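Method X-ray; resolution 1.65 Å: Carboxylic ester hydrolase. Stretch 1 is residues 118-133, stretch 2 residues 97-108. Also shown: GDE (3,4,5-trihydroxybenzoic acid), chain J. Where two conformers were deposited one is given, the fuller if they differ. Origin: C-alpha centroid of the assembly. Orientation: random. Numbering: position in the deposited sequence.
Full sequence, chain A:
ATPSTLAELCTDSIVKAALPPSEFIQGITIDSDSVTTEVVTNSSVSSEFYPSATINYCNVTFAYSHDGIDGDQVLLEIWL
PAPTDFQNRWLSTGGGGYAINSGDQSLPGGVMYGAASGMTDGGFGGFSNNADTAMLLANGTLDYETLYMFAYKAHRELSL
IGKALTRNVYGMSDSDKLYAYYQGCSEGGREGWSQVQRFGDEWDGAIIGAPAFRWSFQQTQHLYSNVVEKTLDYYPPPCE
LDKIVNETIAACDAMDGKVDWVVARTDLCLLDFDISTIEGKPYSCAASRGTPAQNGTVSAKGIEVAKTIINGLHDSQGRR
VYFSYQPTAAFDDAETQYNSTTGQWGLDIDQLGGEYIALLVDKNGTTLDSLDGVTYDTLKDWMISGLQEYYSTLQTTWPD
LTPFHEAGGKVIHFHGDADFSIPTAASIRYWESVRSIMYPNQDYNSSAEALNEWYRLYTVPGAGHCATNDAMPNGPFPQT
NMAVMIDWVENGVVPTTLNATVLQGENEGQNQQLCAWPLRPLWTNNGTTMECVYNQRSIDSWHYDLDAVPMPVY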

# COMPACT_ATOMS: atom_id res chain seq x y z
N GLY A 118 6.01 16.67 3.56
CA GLY A 118 6.49 16.25 4.88
C GLY A 118 6.53 14.76 5.12
O GLY A 118 5.76 13.98 4.53
N MET A 119 7.42 14.39 6.03
CA MET A 119 7.45 13.03 6.59
C MET A 119 7.84 13.10 8.06
O MET A 119 8.38 14.10 8.55
CB MET A 119 8.45 12.17 5.82
CG MET A 119 9.89 12.57 6.03
SD MET A 119 10.90 11.53 4.87
CE MET A 119 12.51 12.03 5.40
N THR A 120 7.58 11.99 8.76
CA THR A 120 7.89 11.88 10.19
C THR A 120 8.79 10.66 10.43
O THR A 120 8.79 9.69 9.67
CB THR A 120 6.58 11.73 10.99
OG1 THR A 120 6.87 11.61 12.38
CG2 THR A 120 5.71 10.59 10.54
N ASP A 121 9.50 10.72 11.54
CA ASP A 121 10.20 9.53 12.05
C ASP A 121 9.34 8.78 13.06
O ASP A 121 9.82 7.78 13.57
CB ASP A 121 11.57 9.84 12.63
CG ASP A 121 11.63 10.22 14.08
OD1 ASP A 121 10.61 10.68 14.66
OD2 ASP A 121 12.77 10.09 14.65
N GLY A 122 8.15 9.28 13.40
CA GLY A 122 7.24 8.51 14.27
C GLY A 122 7.62 8.48 15.72
O GLY A 122 6.88 7.82 16.51
N GLY A 123 8.70 9.15 16.11
CA GLY A 123 9.27 9.04 17.47
C GLY A 123 10.20 7.85 17.61
O GLY A 123 10.56 7.54 18.76
N PHE A 124 10.62 7.19 16.52
CA PHE A 124 11.35 5.91 16.63
C PHE A 124 12.85 6.10 16.81
O PHE A 124 13.56 5.06 16.79
CB PHE A 124 11.03 5.04 15.42
CG PHE A 124 9.57 4.89 15.07
CD1 PHE A 124 8.58 4.88 16.05
CD2 PHE A 124 9.22 4.62 13.76
CE1 PHE A 124 7.24 4.72 15.71
CE2 PHE A 124 7.89 4.48 13.42
CZ PHE A 124 6.91 4.54 14.39
N GLY A 125 13.36 7.31 16.94
CA GLY A 125 14.78 7.57 17.20
C GLY A 125 15.59 7.85 15.95
O GLY A 125 16.81 7.49 15.91
N GLY A 126 14.99 8.41 14.93
CA GLY A 126 15.65 8.75 13.67
C GLY A 126 14.88 8.25 12.49
O GLY A 126 14.20 7.23 12.61
N PHE A 127 14.97 8.91 11.34
CA PHE A 127 14.22 8.52 10.15
C PHE A 127 14.50 7.08 9.73
O PHE A 127 13.65 6.40 9.15
CB PHE A 127 14.42 9.50 8.98
CG PHE A 127 13.93 10.87 9.30
CD1 PHE A 127 12.56 11.18 9.37
CD2 PHE A 127 14.84 11.89 9.50
CE1 PHE A 127 12.15 12.45 9.75
CE2 PHE A 127 14.42 13.15 9.87
CZ PHE A 127 13.07 13.44 9.96
N SER A 128 15.74 6.61 9.92
CA SER A 128 16.10 5.26 9.42
C SER A 128 15.78 4.18 10.47
O SER A 128 15.96 3.05 10.17
CB SER A 128 17.58 5.21 9.06
OG SER A 128 18.32 5.40 10.24
N ASN A 129 15.30 4.54 11.65
CA ASN A 129 14.86 3.55 12.66
C ASN A 129 13.35 3.34 12.53
O ASN A 129 12.61 4.33 12.44
CB ASN A 129 15.23 4.01 14.06
CG ASN A 129 16.74 4.01 14.21
OD1 ASN A 129 17.42 3.14 13.67
ND2 ASN A 129 17.29 5.05 14.82
N ASN A 130 12.91 2.10 12.58
CA ASN A 130 11.53 1.77 12.23
C ASN A 130 10.71 1.39 13.44
O ASN A 130 11.20 1.36 14.53
CB ASN A 130 11.50 0.73 11.14
CG ASN A 130 12.22 1.20 9.88
OD1 ASN A 130 12.23 2.38 9.56
ND2 ASN A 130 12.78 0.25 9.18
N ALA A 131 9.42 1.17 13.20
CA ALA A 131 8.45 0.98 14.29
C ALA A 131 8.76 -0.35 14.99
O ALA A 131 8.53 -0.43 16.21
CB ALA A 131 7.05 1.00 13.79
N ASP A 132 9.19 -1.35 14.25
CA ASP A 132 9.47 -2.69 14.85
C ASP A 132 10.60 -2.61 15.85
O ASP A 132 10.40 -3.18 16.98
CB ASP A 132 9.63 -3.76 13.80
CG ASP A 132 10.68 -3.53 12.72
OD1 ASP A 132 11.23 -2.43 12.65
OD2 ASP A 132 10.81 -4.47 11.91
N THR A 133 11.62 -1.79 15.62
CA THR A 133 12.75 -1.65 16.58
C THR A 133 12.32 -0.89 17.84
O THR A 133 12.97 -1.07 18.86
CB THR A 133 13.98 -1.04 15.91
OG1 THR A 133 13.79 0.37 15.73
CG2 THR A 133 14.22 -1.72 14.58
OAA GDE J . 4.86 -1.76 3.08
OAB GDE J . 5.57 -3.24 1.60
OAC GDE J . 2.55 -4.72 6.59
OAD GDE J . 2.68 -7.33 2.59
OAE GDE J . 1.93 -7.06 5.15
CAF GDE J . 3.72 -3.83 4.62
CAG GDE J . 3.78 -5.16 2.57
CAH GDE J . 4.90 -2.94 2.62
CAI GDE J . 2.98 -4.84 5.25
CAJ GDE J . 3.07 -6.20 3.22
CAK GDE J . 4.14 -4.04 3.31
CAL GDE J . 2.67 -6.02 4.52
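Stretch 2 (97-108) GYAINSGDQSLP

Two largely irregular segments can be held in register by a few well-placed carbonyl groups, without any shared sheet, and the contact between residues 97-108 and 118-133 of this carboxylic ester hydrolase is a compact example. The shortest direct hydrogen bond across it is purely backbone: Ala 131 N donates to Tyr 98 O over 2.9 Å, nearly in line. The others all come from one side chain. Asn 101, with chi1 in the p well, places its amide between a strand carbonyl and a loop carbonyl, so that Asn 101 ND2 donates to Phe 127 O at 3.0 Å and to Thr 120 O at 3.2 Å, the latter with a more bent geometry. The oxygen of the same amide is used within stretch 2, where Gly 103 N donates to Asn 101 OD1 at 3.0 Å. One asparagine thereby ties its own stretch to the strand end at Thr 120 and to the loop at Phe 127.

Waters add further links, one between two backbone groups and one between a backbone amide and a side chain. Water 1 donates to Ile 100 O (2.8 Å) and accepts from Thr 120 N (3.0 Å), while water 2 accepts from Ile 100 N at 2.9 Å and lies 3.0 Å from Asn 130 OD1, to which it can donate.

These contacts join two stretches of different course. Stretch 1 leaves a strand at 118-120, reverses through a type I' turn from Asp 121 to Phe 124 and bends again in a type I turn from Gly 126 to Asn 129. Stretch 2 is mainly loop, with a type II' turn from Ser 102 to Gln 105. The pairing runs antiparallel: as stretch 1 advances from Gly 118 to Met 119, Gly 122, Asn 130 and Ala 131, its nearest CA neighbours step back through Leu 107, Asn 101, Ile 100, Ala 99 and Tyr 98. The closest of these approaches is 4.7 Å, between Asn 130 CA and Ala 99 CA.

Packing completes the contact, which buries 685 Å² in all. Ile 100 points into the type I' turn, its CG2 3.4 Å from Thr 120 O and 3.6 Å from Phe 124 CE2. Gly 122 leaves space here: a CB would crowd Ile 100 CG2 and clash with Phe 124 CZ, and its positive phi itself favours glycine. In the strand, Met 119, with chi1 p and chi2 and chi3 t, brings SD to 3.1 Å from Gly 103 O and 3.8 Å from Leu 107 CD1. Toward the far end, Asp 132 CG rests 3.7 Å from Tyr 98 CB.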

# COMPACT_ATOMS: atom_id res chain seq x y z
N GLY A 97 6.89 -1.29 4.80
CA GLY A 97 7.32 -2.28 5.80
C GLY A 97 6.89 -1.79 7.17
O GLY A 97 5.71 -1.41 7.34
N TYR A 98 7.80 -1.78 8.14
CA TYR A 98 7.52 -1.20 9.47
C TYR A 98 8.08 0.21 9.58
O TYR A 98 8.11 0.73 10.68
CB TYR A 98 8.04 -2.14 10.58
CG TYR A 98 7.11 -3.29 10.87
CD1 TYR A 98 7.15 -4.46 10.11
CD2 TYR A 98 6.13 -3.18 11.84
CE1 TYR A 98 6.26 -5.51 10.33
CE2 TYR A 98 5.25 -4.23 12.09
CZ TYR A 98 5.32 -5.40 11.35
OH TYR A 98 4.41 -6.41 11.58
N ALA A 99 8.48 0.82 8.47
CA ALA A 99 8.90 2.23 8.42
C ALA A 99 7.68 3.12 8.20
O ALA A 99 6.74 2.70 7.53
CB ALA A 99 9.91 2.50 7.31
N ILE A 100 7.73 4.29 8.80
CA ILE A 100 6.61 5.28 8.71
C ILE A 100 7.02 6.40 7.74
O ILE A 100 6.14 7.27 7.44
CB ILE A 100 6.28 5.83 10.10
CG1 ILE A 100 4.91 6.49 10.09
CG2 ILE A 100 7.38 6.73 10.65
CD1 ILE A 100 4.40 6.81 11.48
N ASN A 101 8.23 6.36 7.21
CA ASN A 101 8.65 7.32 6.15
C ASN A 101 9.37 6.54 5.05
O ASN A 101 9.74 5.34 5.25
CB ASN A 101 9.54 8.41 6.71
CG ASN A 101 10.89 7.86 7.17
OD1 ASN A 101 11.76 7.61 6.33
ND2 ASN A 101 11.03 7.70 8.48
N SER A 102 9.54 7.17 3.88
CA SER A 102 10.16 6.51 2.72
C SER A 102 11.48 7.24 2.39
O SER A 102 11.84 7.29 1.19
CB SER A 102 9.23 6.45 1.59
OG SER A 102 8.17 5.53 1.80
N GLY A 103 12.15 7.82 3.37
CA GLY A 103 13.40 8.58 3.15
C GLY A 103 13.22 9.70 2.15
O GLY A 103 12.30 10.54 2.29
N ASP A 104 14.06 9.74 1.12
CA ASP A 104 13.99 10.84 0.12
C ASP A 104 13.09 10.44 -1.04
O ASP A 104 13.09 11.17 -2.08
CB ASP A 104 15.40 11.19 -0.35
CG ASP A 104 16.22 11.90 0.70
OD1 ASP A 104 15.67 12.29 1.74
OD2 ASP A 104 17.45 12.01 0.49
N GLN A 105 12.48 9.28 -0.94
CA GLN A 105 11.72 8.83 -2.19
C GLN A 105 10.28 9.41 -2.50
O GLN A 105 9.81 9.55 -3.69
CB GLN A 105 11.64 7.30 -2.18
CG GLN A 105 13.02 6.64 -2.24
CD GLN A 105 13.93 7.12 -3.35
OE1 GLN A 105 13.56 7.16 -4.51
NE2 GLN A 105 15.12 7.56 -2.96
N SER A 106 9.57 9.83 -1.44
CA SER A 106 8.20 10.37 -1.66
C SER A 106 8.19 11.90 -1.75
O SER A 106 7.34 12.44 -2.51
CB SER A 106 7.20 9.90 -0.61
OG SER A 106 7.06 8.50 -0.62
N LEU A 107 8.98 12.57 -0.93
CA LEU A 107 8.95 14.03 -0.80
C LEU A 107 9.10 14.75 -2.15
O LEU A 107 8.43 15.77 -2.35
CB LEU A 107 9.99 14.53 0.20
CG LEU A 107 9.88 14.01 1.63
CD1 LEU A 107 11.03 14.51 2.44
CD2 LEU A 107 8.57 14.47 2.22
N PRO A 108 9.91 14.28 -3.14
CA PRO A 108 10.01 15.03 -4.41
C PRO A 108 8.67 15.16 -5.12
O PRO A 108 8.46 16.11 -5.85
CB PRO A 108 10.95 14.14 -5.26
CG PRO A 108 11.83 13.43 -4.21
CD PRO A 108 10.87 13.15 -3.07
O HOH W 1 6.19 10.00 7.08
O HOH W 2 10.32 4.59 10.11
O HOH W 3 14.38 6.82 6.11